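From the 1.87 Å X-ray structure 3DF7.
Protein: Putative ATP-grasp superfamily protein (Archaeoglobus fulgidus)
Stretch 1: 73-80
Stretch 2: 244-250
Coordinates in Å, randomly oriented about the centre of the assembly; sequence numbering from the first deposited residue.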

# COMPACT_ATOMS: atom_id res chain seq x y z
N PHE A 73 -10.24 -13.68 -1.28
CA PHE A 73 -9.20 -13.37 -0.32
C PHE A 73 -8.58 -12.02 -0.65
O PHE A 73 -8.67 -11.53 -1.78
CB PHE A 73 -8.11 -14.46 -0.31
CG PHE A 73 -7.19 -14.44 -1.51
CD1 PHE A 73 -6.10 -13.57 -1.56
CD2 PHE A 73 -7.42 -15.29 -2.59
CE1 PHE A 73 -5.25 -13.55 -2.67
CE2 PHE A 73 -6.57 -15.27 -3.71
CZ PHE A 73 -5.49 -14.40 -3.74
N LEU A 74 -7.96 -11.43 0.36
CA LEU A 74 -7.28 -10.15 0.22
C LEU A 74 -6.08 -10.26 1.14
O LEU A 74 -6.23 -10.35 2.36
CB LEU A 74 -8.16 -8.98 0.66
CG LEU A 74 -7.43 -7.63 0.52
CD1 LEU A 74 -7.05 -7.40 -0.95
CD2 LEU A 74 -8.31 -6.51 1.04
N ILE A 75 -4.89 -10.25 0.55
CA ILE A 75 -3.67 -10.36 1.31
C ILE A 75 -2.90 -9.05 1.30
O ILE A 75 -2.63 -8.47 0.25
CB ILE A 75 -2.80 -11.52 0.76
CG1 ILE A 75 -3.46 -12.86 1.14
CG2 ILE A 75 -1.36 -11.43 1.30
CD1 ILE A 75 -2.80 -14.09 0.56
N ILE A 76 -2.57 -8.57 2.49
CA ILE A 76 -1.82 -7.34 2.67
C ILE A 76 -0.51 -7.75 3.33
O ILE A 76 -0.51 -8.26 4.45
CB ILE A 76 -2.54 -6.36 3.60
CG1 ILE A 76 -3.98 -6.13 3.13
CG2 ILE A 76 -1.78 -5.04 3.63
CD1 ILE A 76 -4.88 -5.54 4.21
N ALA A 77 0.60 -7.54 2.64
CA ALA A 77 1.90 -7.90 3.19
C ALA A 77 3.01 -7.15 2.49
O ALA A 77 2.85 -6.68 1.36
CB ALA A 77 2.12 -9.41 3.06
N PRO A 78 4.16 -7.01 3.15
CA PRO A 78 5.27 -6.30 2.52
C PRO A 78 5.79 -7.02 1.28
O PRO A 78 5.75 -8.25 1.19
CB PRO A 78 6.31 -6.21 3.65
CG PRO A 78 5.98 -7.38 4.54
CD PRO A 78 4.47 -7.36 4.55
N GLU A 79 6.26 -6.25 0.30
CA GLU A 79 6.80 -6.85 -0.92
C GLU A 79 8.13 -7.51 -0.60
O GLU A 79 8.56 -8.45 -1.29
CB GLU A 79 6.99 -5.78 -2.00
CG GLU A 79 5.68 -5.29 -2.62
CD GLU A 79 5.08 -4.09 -1.90
OE1 GLU A 79 5.39 -3.85 -0.71
OE2 GLU A 79 4.28 -3.38 -2.54
N ASP A 80 8.78 -7.02 0.45
CA ASP A 80 10.08 -7.51 0.92
C ASP A 80 10.32 -8.99 0.71
O ASP A 80 9.51 -9.83 1.12
CB ASP A 80 10.26 -7.19 2.40
CG ASP A 80 10.26 -5.71 2.69
OD1 ASP A 80 9.32 -5.02 2.24
OD2 ASP A 80 11.20 -5.23 3.36
N GLU A 244 7.13 4.16 -7.50
CA GLU A 244 6.83 2.81 -7.05
C GLU A 244 5.37 2.46 -7.23
O GLU A 244 4.51 3.34 -7.30
CB GLU A 244 7.23 2.71 -5.57
CG GLU A 244 6.89 1.41 -4.87
CD GLU A 244 7.43 1.37 -3.45
OE1 GLU A 244 8.65 1.56 -3.28
OE2 GLU A 244 6.64 1.13 -2.52
N ILE A 245 5.09 1.16 -7.32
CA ILE A 245 3.72 0.69 -7.45
C ILE A 245 3.50 -0.37 -6.38
O ILE A 245 4.15 -1.41 -6.38
CB ILE A 245 3.44 0.05 -8.83
CG1 ILE A 245 3.49 1.13 -9.92
CG2 ILE A 245 2.07 -0.62 -8.82
CD1 ILE A 245 3.21 0.59 -11.32
N ASN A 246 2.58 -0.08 -5.46
CA ASN A 246 2.26 -1.03 -4.40
C ASN A 246 0.98 -1.74 -4.79
O ASN A 246 -0.10 -1.14 -4.75
CB ASN A 246 2.08 -0.29 -3.07
CG ASN A 246 3.35 0.40 -2.61
OD1 ASN A 246 4.34 -0.26 -2.28
ND2 ASN A 246 3.33 1.72 -2.59
N ALA A 247 1.11 -2.99 -5.20
CA ALA A 247 -0.04 -3.78 -5.61
C ALA A 247 -0.68 -4.40 -4.38
O ALA A 247 -0.75 -5.62 -4.25
CB ALA A 247 0.39 -4.87 -6.59
N ARG A 248 -1.14 -3.54 -3.48
CA ARG A 248 -1.75 -3.95 -2.22
C ARG A 248 -2.25 -2.69 -1.53
O ARG A 248 -1.92 -1.58 -1.94
CB ARG A 248 -0.69 -4.58 -1.31
CG ARG A 248 0.49 -3.63 -1.05
CD ARG A 248 1.38 -4.10 0.09
NE ARG A 248 2.60 -3.30 0.22
CZ ARG A 248 2.67 -2.11 0.81
NH1 ARG A 248 1.60 -1.56 1.36
NH2 ARG A 248 3.84 -1.48 0.87
N LEU A 249 -3.04 -2.86 -0.48
CA LEU A 249 -3.52 -1.71 0.27
C LEU A 249 -2.31 -0.94 0.78
O LEU A 249 -1.26 -1.53 1.05
CB LEU A 249 -4.34 -2.15 1.48
CG LEU A 249 -5.67 -2.85 1.22
CD1 LEU A 249 -6.42 -3.02 2.54
CD2 LEU A 249 -6.50 -2.03 0.25
N THR A 250 -2.44 0.38 0.89
CA THR A 250 -1.37 1.22 1.41
C THR A 250 -1.95 2.01 2.58
O THR A 250 -3.17 2.21 2.66
CB THR A 250 -0.80 2.18 0.32
OG1 THR A 250 -1.85 2.98 -0.22
CG2 THR A 250 -0.14 1.37 -0.81
O HOH W 1 -3.75 -5.93 -0.38
O HOH W 2 3.87 -3.91 -5.17

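Residues 73-80 and 244-250 each carry the end of a strand into a loop, and they meet mainly through those loops and the side chains that bridge them. Their touching parts run 139° apart, so the two segments are roughly antiparallel but clearly splayed. The backbones come nearest at Ile76 and Arg248, whose CA atoms lie 6.0 Å apart, and no direct backbone hydrogen bond joins them; together the two surfaces bury 328 Å².

Arg248 contributes the most surface to this contact. Its CA-to-CB bond points toward the first stretch, and from a p chi1 the chain extends through t chi2 and t chi3 to Glu79. There the carboxylate lies at the edge of the guanidinium, near its plane, where the N-H groups can reach it. Glu79 OE1 accepts hydrogen bonds from Arg248 NE at 3.0 Å and from Arg248 NH2 at 3.2 Å, the former the straighter at 161°, and opposite charge reinforces both in a salt bridge. Arg248 NH1 turns back to its own stretch, donating to Leu249 O at 2.9 Å, which helps to hold the guanidinium in place. Along the way, Arg248 CD passes 3.2 Å from Ala77 O.

The other carboxylate oxygen of Glu79 works through water. Water 2 donates to Glu79 OE2 (2.7 Å) and to Ile245 O (2.8 Å) and accepts from Ala247 N (2.9 Å), linking the acid to backbone groups that it does not reach directly.

Leu249 supplies the apolar part of the contact. Its CD1 packs 3.4 Å from Ile76 CD1, a tight approach, and 4.2 Å from Leu74 CD2, so alternate residues of the first strand meet the same methyl group. Beside this cluster, water 1 joins the main chains, donating to Ile75 O at 2.8 Å and accepting from Leu249 N at 3.2 Å.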